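Local structure of regulator of G-protein signaling 16 (Mus musculus, 3C7L) at residues Lys40-Glu45 with Tyr124-Lys129; Leu48-Ala53 with Gly113-Leu118; Arg69-Phe74 with Thr98-Ala103; Asp75-Ile78 with Pro83-Val86; Glu94-Asn99 with Thr105-Val110. The protein speeds, through the RGS domain described here, GTP hydrolysis by G-protein alpha subunits, returning them to the inactive GDP-bound form and so damping receptor signalling. All blocks are in the same frame, centred on the assembly; numbering follows the deposited sequence.

Interaction 1: Lys40-Glu45 with Tyr124-Lys129; sequences KTEFSE and YPRFLK
Glu-42 and Arg-126 reach for each other from opposite directions, the carboxylate meeting the NH1/NH2 edge of the guanidinium near its plane. The two flat groups lie only 20° apart, so the salt bridge is nearly coplanar. Arg-126 grips with two nitrogens: NH2 gives a hydrogen bond to Glu-42 OE1 at 2.9 Å, and NH1 gives one to Glu-42 OE2 at 3.0 Å. Each oxygen receives its proton on the syn lone pair, the side facing its twin, and the NH2 bond is almost straight at 177°. Glu-42 CG takes the crowded position between the backbone N and the carbonyl carbon (chi1 48°); from there the chain runs out extended, which carries the carboxylate across to the other segment. The arginine instead bends at its third torsion, turning the two terminal nitrogens to face the glutamate. Its NE has a second acid, Asp-122, one turn back on the same helix, so two carboxylates hold the guanidinium against rotation. Glu-42 is presented by a type I turn from Lys-40 to Phe-43, within the Schellman motif that ends helix 29-40. The loop from there to helix 45-57 is, as in other RGS domains, probably part of the surface facing the G-protein alpha subunit. The bridge ties it to the final turns of helix 109-128, while Phe-127, on that same helix, packs inward on helices 22-25, 29-40 and 131-134.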
# COMPACT_ATOMS: atom_id res chain seq x y z
N LYS A 40 10.46 0.60 7.07
CA LYS A 40 10.64 1.77 7.92
C LYS A 40 12.10 2.21 8.02
O LYS A 40 12.39 3.41 8.08
CB LYS A 40 10.09 1.47 9.32
CG LYS A 40 9.98 2.69 10.22
CD LYS A 40 9.23 2.37 11.51
CE LYS A 40 8.99 3.61 12.35
NZ LYS A 40 8.15 3.32 13.55
N THR A 41 13.02 1.25 8.02
CA THR A 41 14.43 1.61 8.12
C THR A 41 14.92 2.34 6.87
O THR A 41 15.97 2.99 6.90
CB THR A 41 15.32 0.38 8.38
OG1 THR A 41 15.32 -0.46 7.22
CG2 THR A 41 14.80 -0.40 9.58
N GLU A 42 14.19 2.23 5.76
CA GLU A 42 14.58 2.95 4.55
C GLU A 42 13.52 3.94 4.11
O GLU A 42 13.42 4.31 2.94
CB GLU A 42 14.94 1.99 3.41
CG GLU A 42 13.96 0.88 3.13
CD GLU A 42 14.44 0.01 1.99
OE1 GLU A 42 13.76 -0.06 0.95
OE2 GLU A 42 15.52 -0.62 2.13
N PHE A 43 12.73 4.38 5.09
CA PHE A 43 11.68 5.37 4.91
C PHE A 43 10.69 5.15 3.76
O PHE A 43 10.40 6.08 3.01
CB PHE A 43 12.31 6.76 4.78
CG PHE A 43 13.16 7.15 5.95
CD1 PHE A 43 14.48 6.74 6.04
CD2 PHE A 43 12.62 7.91 6.99
CE1 PHE A 43 15.27 7.07 7.15
CE2 PHE A 43 13.39 8.24 8.10
CZ PHE A 43 14.72 7.82 8.18
N SER A 44 10.18 3.93 3.62
CA SER A 44 9.19 3.66 2.58
C SER A 44 8.02 2.84 3.08
O SER A 44 7.26 2.29 2.28
CB SER A 44 9.84 2.96 1.37
OG SER A 44 10.28 1.65 1.69
N GLU A 45 7.84 2.77 4.40
CA GLU A 45 6.74 2.00 4.98
C GLU A 45 5.37 2.54 4.58
O GLU A 45 4.36 1.83 4.68
CB GLU A 45 6.84 1.95 6.51
CG GLU A 45 6.35 3.20 7.23
CD GLU A 45 7.42 4.26 7.37
OE1 GLU A 45 8.46 4.15 6.69
OE2 GLU A 45 7.21 5.22 8.14
N TYR A 124 10.57 -5.62 -1.84
CA TYR A 124 10.10 -6.96 -1.49
C TYR A 124 11.21 -7.98 -1.72
O TYR A 124 11.53 -8.76 -0.82
CB TYR A 124 8.84 -7.29 -2.31
CG TYR A 124 8.42 -8.75 -2.37
CD1 TYR A 124 8.23 -9.51 -1.21
CD2 TYR A 124 8.15 -9.35 -3.60
CE1 TYR A 124 7.78 -10.84 -1.28
CE2 TYR A 124 7.70 -10.66 -3.68
CZ TYR A 124 7.51 -11.40 -2.52
OH TYR A 124 7.05 -12.68 -2.63
N PRO A 125 11.81 -8.01 -2.92
CA PRO A 125 12.88 -8.97 -3.16
C PRO A 125 14.08 -8.75 -2.24
O PRO A 125 14.74 -9.70 -1.84
CB PRO A 125 13.23 -8.74 -4.63
CG PRO A 125 11.92 -8.37 -5.21
CD PRO A 125 11.37 -7.40 -4.19
N ARG A 126 14.37 -7.49 -1.89
CA ARG A 126 15.50 -7.24 -1.00
C ARG A 126 15.17 -7.69 0.42
O ARG A 126 16.05 -8.12 1.17
CB ARG A 126 15.89 -5.75 -1.03
CG ARG A 126 16.60 -5.36 -2.32
CD ARG A 126 17.16 -3.94 -2.33
NE ARG A 126 16.13 -2.91 -2.36
CZ ARG A 126 15.67 -2.28 -1.28
NH1 ARG A 126 16.16 -2.56 -0.08
NH2 ARG A 126 14.75 -1.34 -1.41
N PHE A 127 13.89 -7.62 0.78
CA PHE A 127 13.45 -8.06 2.10
C PHE A 127 13.69 -9.56 2.23
O PHE A 127 14.12 -10.04 3.28
CB PHE A 127 11.95 -7.80 2.30
CG PHE A 127 11.34 -8.56 3.46
CD1 PHE A 127 11.72 -8.28 4.77
CD2 PHE A 127 10.39 -9.56 3.24
CE1 PHE A 127 11.17 -8.98 5.85
CE2 PHE A 127 9.83 -10.27 4.31
CZ PHE A 127 10.23 -9.98 5.61
N LEU A 128 13.39 -10.29 1.16
CA LEU A 128 13.56 -11.74 1.16
C LEU A 128 15.02 -12.15 1.26
O LEU A 128 15.32 -13.25 1.71
CB LEU A 128 12.94 -12.34 -0.10
CG LEU A 128 11.43 -12.13 -0.25
CD1 LEU A 128 10.96 -12.76 -1.57
CD2 LEU A 128 10.69 -12.75 0.94
N LYS A 129 15.92 -11.27 0.85
CA LYS A 129 17.35 -11.56 0.90
C LYS A 129 18.03 -10.91 2.10
O LYS A 129 19.25 -10.78 2.13
CB LYS A 129 18.01 -11.10 -0.40
CG LYS A 129 17.51 -11.86 -1.62
CD LYS A 129 17.94 -11.20 -2.92
CE LYS A 129 17.27 -11.89 -4.10
NZ LYS A 129 17.44 -11.12 -5.37

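Interaction 2: Leu48-Ala53 with Gly113-Leu118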
# COMPACT_ATOMS: atom_id res chain seq x y z
N LEU A 48 3.42 0.39 2.12
CA LEU A 48 2.69 -0.74 2.69
C LEU A 48 1.44 -0.28 3.44
O LEU A 48 0.40 -0.91 3.36
CB LEU A 48 3.60 -1.54 3.63
CG LEU A 48 2.95 -2.68 4.41
CD1 LEU A 48 2.35 -3.70 3.44
CD2 LEU A 48 4.00 -3.34 5.29
N GLU A 49 1.56 0.83 4.18
CA GLU A 49 0.42 1.35 4.94
C GLU A 49 -0.70 1.76 4.00
O GLU A 49 -1.87 1.53 4.27
CB GLU A 49 0.88 2.53 5.81
CG GLU A 49 1.86 2.09 6.89
CD GLU A 49 2.46 3.23 7.68
OE1 GLU A 49 2.27 4.41 7.31
OE2 GLU A 49 3.14 2.93 8.68
N PHE A 50 -0.32 2.37 2.88
CA PHE A 50 -1.29 2.80 1.88
C PHE A 50 -1.99 1.61 1.25
O PHE A 50 -3.21 1.61 1.10
CB PHE A 50 -0.59 3.63 0.80
CG PHE A 50 -1.45 3.92 -0.40
CD1 PHE A 50 -2.66 4.58 -0.26
CD2 PHE A 50 -1.05 3.52 -1.67
CE1 PHE A 50 -3.47 4.85 -1.37
CE2 PHE A 50 -1.84 3.77 -2.77
CZ PHE A 50 -3.05 4.44 -2.63
N TRP A 51 -1.22 0.58 0.89
CA TRP A 51 -1.79 -0.61 0.27
C TRP A 51 -2.82 -1.23 1.20
O TRP A 51 -3.94 -1.52 0.79
CB TRP A 51 -0.68 -1.63 -0.04
CG TRP A 51 -1.14 -2.79 -0.90
CD1 TRP A 51 -1.10 -2.86 -2.26
CD2 TRP A 51 -1.70 -4.02 -0.44
NE1 TRP A 51 -1.61 -4.07 -2.68
CE2 TRP A 51 -1.99 -4.80 -1.59
CE3 TRP A 51 -2.00 -4.55 0.82
CZ2 TRP A 51 -2.56 -6.08 -1.51
CZ3 TRP A 51 -2.56 -5.82 0.91
CH2 TRP A 51 -2.84 -6.57 -0.25
N LEU A 52 -2.45 -1.42 2.46
CA LEU A 52 -3.37 -2.00 3.44
C LEU A 52 -4.61 -1.13 3.66
O LEU A 52 -5.70 -1.64 3.90
CB LEU A 52 -2.65 -2.20 4.78
CG LEU A 52 -1.49 -3.20 4.83
CD1 LEU A 52 -0.72 -2.99 6.11
CD2 LEU A 52 -2.02 -4.63 4.76
N ALA A 53 -4.44 0.19 3.58
CA ALA A 53 -5.56 1.10 3.77
C ALA A 53 -6.55 0.97 2.61
O ALA A 53 -7.76 1.12 2.81
CB ALA A 53 -5.06 2.54 3.86
N GLY A 113 -1.81 0.03 -7.41
CA GLY A 113 -1.00 -0.81 -8.28
C GLY A 113 0.41 -0.27 -8.48
O GLY A 113 1.37 -1.04 -8.53
N LYS A 114 0.54 1.04 -8.61
CA LYS A 114 1.85 1.65 -8.79
C LYS A 114 2.65 1.46 -7.50
O LYS A 114 3.83 1.13 -7.53
CB LYS A 114 1.73 3.15 -9.08
CG LYS A 114 1.04 3.51 -10.38
CD LYS A 114 1.80 3.02 -11.60
CE LYS A 114 1.13 3.49 -12.88
NZ LYS A 114 1.87 3.02 -14.09
N THR A 115 1.98 1.68 -6.36
CA THR A 115 2.63 1.53 -5.06
C THR A 115 3.00 0.08 -4.81
O THR A 115 4.05 -0.22 -4.23
CB THR A 115 1.72 2.05 -3.93
OG1 THR A 115 1.42 3.44 -4.17
CG2 THR A 115 2.41 1.93 -2.58
N ARG A 116 2.15 -0.84 -5.27
CA ARG A 116 2.44 -2.26 -5.12
C ARG A 116 3.74 -2.61 -5.87
O ARG A 116 4.60 -3.32 -5.35
CB ARG A 116 1.30 -3.10 -5.70
CG ARG A 116 1.55 -4.60 -5.58
CD ARG A 116 0.63 -5.44 -6.45
NE ARG A 116 1.03 -6.84 -6.41
CZ ARG A 116 0.39 -7.80 -5.76
NH1 ARG A 116 -0.72 -7.55 -5.08
NH2 ARG A 116 0.89 -9.03 -5.76
N THR A 117 3.87 -2.09 -7.09
CA THR A 117 5.05 -2.35 -7.89
C THR A 117 6.29 -1.74 -7.26
O THR A 117 7.39 -2.28 -7.37
CB THR A 117 4.87 -1.82 -9.33
OG1 THR A 117 3.78 -2.51 -9.95
CG2 THR A 117 6.13 -2.04 -10.15
N LEU A 118 6.11 -0.60 -6.60
CA LEU A 118 7.21 0.08 -5.93
C LEU A 118 7.82 -0.91 -4.92
O LEU A 118 9.03 -0.94 -4.71
CB LEU A 118 6.68 1.32 -5.21
CG LEU A 118 7.45 2.65 -5.24
CD1 LEU A 118 7.85 3.02 -6.66
CD2 LEU A 118 6.55 3.73 -4.65
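In the central helix bundle of the RGS domain, helices 45-57 and 109-128 run antiparallel, and Phe-50 and Trp-51 of the first meet Thr-115 and Arg-116 of the second. The backbones come nearest at Trp-51 and Arg-116, whose CA atoms are 7.0 Å apart. Thr-115 comes up to the CD2-CE2 bond of the Phe-50 ring: its OG1 is 3.5 Å from Phe-50 CD2, approaching obliquely, while Thr-115 CB sits at the ring edge, 3.9 Å from the same CD2. With Phe-50 CG anti to the backbone N (chi1 169°), the ring extends toward the threonine, and it also packs on Ile-73, Ile-78 and Val-86. Next to it, Trp-51 CD1 touches the aliphatic root of Arg-116, 4.2 Å from its CB. The charged end of that arginine is spoken for by others: NE pairs with Glu-120 and NH1 with Asp-23. Likewise the buried Thr-115 hydroxyl is bonded to the carbonyl of Ala-111, one turn earlier. With the Thr-115 hydroxyl and the Arg-116 guanidinium so engaged, what the two segments offer each other is mainly carbon surface, and the adhesion between them probably rests on van der Waals contact and the exclusion of water.

Interaction 3: Arg69-Phe74 with Thr98-Ala103; sequences RAHHIF and TNLQAA
Leu-100 carries this contact, its two methyl branches meeting three residues of helix 63-78. CD1 points at the small side chain of Ala-70, 3.8 Å from its CB. CD2 goes to the aromatic pair: it hangs over one face of the Phe-74 ring in a CH-pi contact, 4.0 Å from the ring centroid and 21° off the normal, displaced toward CG, which it approaches to 3.7 Å. The same methyl lies in the plane of the His-71 imidazole, at its edge, 3.8 Å from CD2 of that ring. One branch therefore finds a flat face below and a ring edge beside it. Leu-100 CG stands opposite the backbone N (chi1 -163°), sending both methyls across to the neighbouring helix; Phe-74 has the matching torsion (-177°) and brings its ring out to meet them. Trimming this leucine to an alanine here would probably uncover one face of Phe-74 and open a gap above Ala-70. In the next shell, Thr-96 and Lys-97 of helix 90-101 also touch the Phe-74 ring, and Ala-70 is backed by Phe-57 of helix 45-57. Just past Leu-100 the helix breaks off, Ala-102 being the first residue to leave helical angles. The whole is apolar side-chain packing between two roughly antiparallel helices, 63-78 and 90-101, members of the four-helix bundle characteristic of RGS domains.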
# COMPACT_ATOMS: atom_id res chain seq x y z
N ARG A 69 -13.75 7.95 4.36
CA ARG A 69 -12.50 7.20 4.30
C ARG A 69 -11.68 7.57 3.05
O ARG A 69 -10.46 7.73 3.13
CB ARG A 69 -12.80 5.69 4.31
CG ARG A 69 -11.58 4.80 4.09
CD ARG A 69 -10.61 4.80 5.26
NE ARG A 69 -11.10 4.00 6.37
CZ ARG A 69 -11.81 4.48 7.39
NH1 ARG A 69 -12.11 5.77 7.43
NH2 ARG A 69 -12.22 3.66 8.35
N ALA A 70 -12.35 7.70 1.91
CA ALA A 70 -11.67 8.05 0.66
C ALA A 70 -10.92 9.38 0.79
O ALA A 70 -9.80 9.52 0.29
CB ALA A 70 -12.68 8.14 -0.47
N HIS A 71 -11.55 10.34 1.46
CA HIS A 71 -10.95 11.66 1.67
C HIS A 71 -9.76 11.59 2.61
O HIS A 71 -8.77 12.30 2.41
CB HIS A 71 -12.00 12.63 2.22
CG HIS A 71 -12.96 13.13 1.18
ND1 HIS A 71 -14.27 13.43 1.46
CD2 HIS A 71 -12.78 13.39 -0.13
CE1 HIS A 71 -14.87 13.86 0.36
NE2 HIS A 71 -13.98 13.84 -0.62
N HIS A 72 -9.84 10.75 3.63
CA HIS A 72 -8.74 10.59 4.57
C HIS A 72 -7.56 9.91 3.88
O HIS A 72 -6.42 10.31 4.06
CB HIS A 72 -9.17 9.77 5.79
CG HIS A 72 -8.02 9.30 6.64
ND1 HIS A 72 -7.22 10.17 7.34
CD2 HIS A 72 -7.52 8.06 6.86
CE1 HIS A 72 -6.27 9.48 7.96
NE2 HIS A 72 -6.43 8.20 7.68
N ILE A 73 -7.85 8.88 3.09
CA ILE A 73 -6.80 8.16 2.37
C ILE A 73 -6.10 9.09 1.37
O ILE A 73 -4.88 9.10 1.26
CB ILE A 73 -7.38 6.93 1.64
CG1 ILE A 73 -7.75 5.86 2.66
CG2 ILE A 73 -6.37 6.39 0.62
CD1 ILE A 73 -8.41 4.61 2.07
N PHE A 74 -6.90 9.88 0.66
CA PHE A 74 -6.35 10.83 -0.32
C PHE A 74 -5.48 11.89 0.38
O PHE A 74 -4.37 12.17 -0.06
CB PHE A 74 -7.50 11.52 -1.06
CG PHE A 74 -7.04 12.46 -2.13
CD1 PHE A 74 -6.71 11.99 -3.40
CD2 PHE A 74 -6.92 13.82 -1.87
CE1 PHE A 74 -6.27 12.86 -4.39
CE2 PHE A 74 -6.47 14.70 -2.86
CZ PHE A 74 -6.15 14.22 -4.12
N THR A 98 -9.54 12.95 -9.69
CA THR A 98 -10.68 12.94 -10.62
C THR A 98 -11.66 11.85 -10.23
O THR A 98 -12.87 12.05 -10.25
CB THR A 98 -10.21 12.70 -12.07
OG1 THR A 98 -9.40 13.80 -12.50
CG2 THR A 98 -11.40 12.55 -13.01
N ASN A 99 -11.12 10.68 -9.87
CA ASN A 99 -11.96 9.57 -9.46
C ASN A 99 -12.65 9.91 -8.15
O ASN A 99 -13.78 9.51 -7.90
CB ASN A 99 -11.12 8.31 -9.26
CG ASN A 99 -10.52 7.80 -10.56
OD1 ASN A 99 -10.96 8.17 -11.64
ND2 ASN A 99 -9.52 6.93 -10.45
N LEU A 100 -11.96 10.66 -7.30
CA LEU A 100 -12.50 11.07 -6.02
C LEU A 100 -13.67 12.01 -6.28
O LEU A 100 -14.65 12.02 -5.53
CB LEU A 100 -11.41 11.80 -5.21
CG LEU A 100 -11.58 11.99 -3.71
CD1 LEU A 100 -11.40 10.65 -3.00
CD2 LEU A 100 -10.54 12.99 -3.20
N GLN A 101 -13.57 12.79 -7.35
CA GLN A 101 -14.61 13.75 -7.72
C GLN A 101 -15.89 13.08 -8.20
O GLN A 101 -16.98 13.64 -8.05
CB GLN A 101 -14.10 14.68 -8.83
CG GLN A 101 -12.75 15.33 -8.56
CD GLN A 101 -12.73 16.18 -7.31
OE1 GLN A 101 -12.96 15.68 -6.21
NE2 GLN A 101 -12.45 17.47 -7.47
N ALA A 102 -15.77 11.88 -8.76
CA ALA A 102 -16.94 11.17 -9.27
C ALA A 102 -17.33 9.95 -8.45
O ALA A 102 -18.13 9.13 -8.90
CB ALA A 102 -16.70 10.76 -10.72
N ALA A 103 -16.77 9.84 -7.25
CA ALA A 103 -17.08 8.74 -6.35
C ALA A 103 -17.18 7.35 -6.99
O ALA A 103 -18.27 6.84 -7.22
CB ALA A 103 -18.37 9.04 -5.60

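Interaction 4: Asp75-Ile78 with Pro83-Val86; sequences DEYI and PKEV
With Glu-76 CG swung opposite the backbone N (chi1 172°) and Lys-84 CG anti to its carbonyl carbon (chi1 -65°), the two extended chains run side by side in the same direction. At their ends Glu-76 OE2 and Lys-84 NZ form a rather long salt bridge of 3.5 Å; NZ also has a weak, long ion pair with Glu-49. Tyr-77 lies alongside, its CE2 3.7 Å from Lys-84 CD, and the CG of Glu-76 sits over the centre of one face of the ring. Beneath them the backbones join. Lys-84 N donates to Glu-76 O at 3.0 Å, nearly along the C=O axis, and Val-86 N donates to Tyr-77 O at 2.9 Å in the carbonyl plane. Tyr-77 O also takes a CA-H...O contact from Glu-85 CA at 3.2 Å. A water lies 2.7 Å from Ile-78 O and within hydrogen-bonding distance of Val-86 O. On the inner side Val-86 CG2 meets Ile-78 CD1 at 4.2 Å, both packing on Phe-50. Helix 63-78 widens here into a pi-type turn, and the carbonyls of Glu-76 and Tyr-77 are taken up by N-H groups of the returning chain. That chain is the loop between helices 63-78 and 90-101, which in RGS domains typically contributes to the surface that receives the G-protein alpha subunit.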
# COMPACT_ATOMS: atom_id res chain seq x y z
N ASP A 75 -5.99 12.46 1.46
CA ASP A 75 -5.26 13.49 2.20
C ASP A 75 -4.02 12.96 2.91
O ASP A 75 -3.04 13.68 3.08
CB ASP A 75 -6.16 14.16 3.23
CG ASP A 75 -7.25 15.00 2.60
OD1 ASP A 75 -7.15 15.31 1.39
OD2 ASP A 75 -8.21 15.36 3.32
N GLU A 76 -4.07 11.71 3.34
CA GLU A 76 -2.94 11.14 4.05
C GLU A 76 -1.84 10.57 3.15
O GLU A 76 -0.66 10.72 3.46
CB GLU A 76 -3.42 10.06 5.03
CG GLU A 76 -2.28 9.28 5.66
CD GLU A 76 -2.68 8.57 6.94
OE1 GLU A 76 -3.73 7.90 6.96
OE2 GLU A 76 -1.92 8.68 7.92
N TYR A 77 -2.23 9.93 2.05
CA TYR A 77 -1.25 9.30 1.17
C TYR A 77 -1.10 9.79 -0.27
O TYR A 77 -0.03 9.62 -0.87
CB TYR A 77 -1.51 7.79 1.07
CG TYR A 77 -1.62 7.06 2.39
CD1 TYR A 77 -2.85 6.82 2.98
CD2 TYR A 77 -0.48 6.56 3.02
CE1 TYR A 77 -2.96 6.11 4.17
CE2 TYR A 77 -0.57 5.85 4.22
CZ TYR A 77 -1.81 5.62 4.78
OH TYR A 77 -1.92 4.90 5.94
N ILE A 78 -2.14 10.39 -0.84
CA ILE A 78 -2.07 10.80 -2.24
C ILE A 78 -1.73 12.24 -2.61
O ILE A 78 -0.86 12.47 -3.45
CB ILE A 78 -3.39 10.42 -2.97
CG1 ILE A 78 -3.69 8.93 -2.79
CG2 ILE A 78 -3.27 10.75 -4.47
CD1 ILE A 78 -2.70 8.00 -3.49
N PRO A 83 1.17 13.94 4.54
CA PRO A 83 2.04 13.40 5.59
C PRO A 83 2.79 12.16 5.13
O PRO A 83 4.01 12.05 5.30
CB PRO A 83 1.07 13.09 6.72
CG PRO A 83 -0.02 14.09 6.52
CD PRO A 83 -0.22 14.06 5.03
N LYS A 84 2.06 11.21 4.54
CA LYS A 84 2.66 9.96 4.08
C LYS A 84 2.56 9.79 2.57
O LYS A 84 2.35 8.68 2.08
CB LYS A 84 1.97 8.78 4.77
CG LYS A 84 2.17 8.73 6.27
CD LYS A 84 1.33 7.63 6.90
CE LYS A 84 1.56 7.57 8.40
NZ LYS A 84 0.66 6.58 9.05
N GLU A 85 2.74 10.88 1.85
CA GLU A 85 2.66 10.87 0.39
C GLU A 85 3.47 9.74 -0.24
O GLU A 85 4.67 9.62 -0.02
CB GLU A 85 3.13 12.21 -0.18
CG GLU A 85 3.13 12.25 -1.70
CD GLU A 85 3.46 13.62 -2.25
OE1 GLU A 85 4.03 14.45 -1.52
OE2 GLU A 85 3.16 13.86 -3.44
N VAL A 86 2.80 8.91 -1.03
CA VAL A 86 3.48 7.81 -1.71
C VAL A 86 4.09 8.31 -3.01
O VAL A 86 3.58 9.25 -3.62
CB VAL A 86 2.52 6.64 -2.01
CG1 VAL A 86 1.99 6.05 -0.70
CG2 VAL A 86 1.36 7.11 -2.87
O HOH W 1 1.42 11.25 -4.25

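Interaction 5: Glu94-Asn99 with Thr105-Val110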
# COMPACT_ATOMS: atom_id res chain seq x y z
N GLU A 94 -3.50 12.96 -10.26
CA GLU A 94 -4.59 13.70 -10.90
C GLU A 94 -5.76 12.76 -11.18
O GLU A 94 -6.92 13.12 -10.99
CB GLU A 94 -4.08 14.32 -12.20
CG GLU A 94 -5.09 15.18 -12.94
CD GLU A 94 -5.69 16.26 -12.06
OE1 GLU A 94 -4.92 16.94 -11.36
OE2 GLU A 94 -6.92 16.41 -12.08
N LEU A 95 -5.43 11.55 -11.62
CA LEU A 95 -6.44 10.53 -11.91
C LEU A 95 -7.21 10.19 -10.64
O LEU A 95 -8.44 10.11 -10.64
CB LEU A 95 -5.77 9.26 -12.45
CG LEU A 95 -6.71 8.07 -12.66
CD1 LEU A 95 -7.47 8.29 -13.95
CD2 LEU A 95 -5.95 6.76 -12.73
N THR A 96 -6.48 9.99 -9.55
CA THR A 96 -7.10 9.64 -8.28
C THR A 96 -8.03 10.76 -7.81
O THR A 96 -9.13 10.49 -7.33
CB THR A 96 -6.02 9.36 -7.21
OG1 THR A 96 -5.15 8.32 -7.69
CG2 THR A 96 -6.66 8.90 -5.91
N LYS A 97 -7.59 12.00 -7.95
CA LYS A 97 -8.41 13.15 -7.55
C LYS A 97 -9.69 13.18 -8.39
O LYS A 97 -10.78 13.43 -7.87
CB LYS A 97 -7.63 14.45 -7.73
CG LYS A 97 -8.42 15.70 -7.37
CD LYS A 97 -7.65 16.96 -7.72
CE LYS A 97 -8.41 18.22 -7.31
NZ LYS A 97 -7.66 19.47 -7.64
N THR A 98 -9.54 12.95 -9.69
CA THR A 98 -10.68 12.94 -10.62
C THR A 98 -11.66 11.85 -10.23
O THR A 98 -12.87 12.05 -10.25
CB THR A 98 -10.21 12.70 -12.07
OG1 THR A 98 -9.40 13.80 -12.50
CG2 THR A 98 -11.40 12.55 -13.01
N ASN A 99 -11.12 10.68 -9.87
CA ASN A 99 -11.96 9.57 -9.46
C ASN A 99 -12.65 9.91 -8.15
O ASN A 99 -13.78 9.51 -7.90
CB ASN A 99 -11.12 8.31 -9.26
CG ASN A 99 -10.52 7.80 -10.56
OD1 ASN A 99 -10.96 8.17 -11.64
ND2 ASN A 99 -9.52 6.93 -10.45
N THR A 105 -15.65 3.30 -6.71
CA THR A 105 -15.02 2.35 -5.79
C THR A 105 -13.59 1.95 -6.17
O THR A 105 -12.81 1.55 -5.31
CB THR A 105 -15.87 1.06 -5.67
OG1 THR A 105 -17.18 1.40 -5.21
CG2 THR A 105 -15.24 0.08 -4.69
N SER A 106 -13.26 2.04 -7.45
CA SER A 106 -11.92 1.67 -7.89
C SER A 106 -11.05 2.93 -7.90
O SER A 106 -10.01 2.98 -8.55
CB SER A 106 -11.97 1.05 -9.28
OG SER A 106 -12.44 1.97 -10.24
N CYS A 107 -11.50 3.93 -7.14
CA CYS A 107 -10.85 5.22 -7.02
C CYS A 107 -9.32 5.16 -6.89
O CYS A 107 -8.60 5.89 -7.58
CB CYS A 107 -11.43 5.96 -5.81
SG CYS A 107 -10.70 7.55 -5.48
N PHE A 108 -8.84 4.28 -6.02
CA PHE A 108 -7.41 4.15 -5.77
C PHE A 108 -6.68 3.03 -6.52
O PHE A 108 -5.48 2.83 -6.29
CB PHE A 108 -7.19 3.96 -4.27
CG PHE A 108 -7.75 5.07 -3.42
CD1 PHE A 108 -7.17 6.33 -3.43
CD2 PHE A 108 -8.86 4.85 -2.61
CE1 PHE A 108 -7.68 7.35 -2.64
CE2 PHE A 108 -9.37 5.86 -1.81
CZ PHE A 108 -8.78 7.12 -1.82
N ASP A 109 -7.37 2.32 -7.39
CA ASP A 109 -6.76 1.21 -8.13
C ASP A 109 -5.40 1.48 -8.79
O ASP A 109 -4.44 0.73 -8.58
CB ASP A 109 -7.73 0.68 -9.19
CG ASP A 109 -8.76 -0.26 -8.62
OD1 ASP A 109 -9.09 -0.12 -7.41
OD2 ASP A 109 -9.26 -1.12 -9.37
N VAL A 110 -5.31 2.54 -9.59
CA VAL A 110 -4.05 2.82 -10.26
C VAL A 110 -2.95 3.16 -9.25
O VAL A 110 -1.83 2.68 -9.37
CB VAL A 110 -4.21 3.97 -11.28
CG1 VAL A 110 -2.91 4.20 -12.01
CG2 VAL A 110 -5.30 3.60 -12.28
O HOH W 2 -5.71 5.60 -8.36
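Asn-99 and Cys-107 bring the backbones within 5.1 Å, CA to CA, where a type I turn from Ser-106 to Asp-109 lays the chain against helix 90-101 before it enters helix 109-128. This is the connection between helices 90-101 and 109-128 in the four-helix bundle of the RGS domain. The Asn-99 amide closes it: ND2 donates to Cys-107 O at 3.2 Å, almost straight (175°), with the oxygen in the amide plane although the donor is tilted from the carbonyl plane. A water gives a second proton to that oxygen, 3.0 Å from Cys-107 O, and its other to Thr-96 OG1, a hydroxyl also bonded to Thr-92 O. A leucine in place of Asn-99 would lack the N-H and would probably leave the Cys-107 carbonyl with the water as its link to helix 90-101. Thr-96 turns its methyl inward, CG2 meeting Phe-108 CD1 at 3.6 Å with the side chains crossing at about a right angle. The Cys-107 sulfur lies over the centre of the same ring and 3.9 Å from Asn-99 CB. Where helix 109-128 begins, Leu-95 CD2 presses on Val-110 CG2 at 3.3 Å, tighter than usual for two methyls.

In the fold
From the N terminus, the first segment met is 40-45, and the loop it closes with 124-129 in interaction 1 encloses all the other contacts. Interaction 2 is nested next, joining helices 45-57 and 109-128 near the centre of the chain. Within it, interaction 3 pairs helices 63-78 and 90-101, and the short closure of interaction 4 nests inside that. Interaction 5 also lies within interaction 2; it follows interaction 4 in series and overlaps interaction 3 along the chain, sharing Thr-98 and Asn-99. Through Phe-50 of interaction 2 and Phe-108 of interaction 5, helices 45-57, 63-78, 90-101 and 109-128 are tied together; interaction 1 lies about 28 Å from interaction 3, centre to centre.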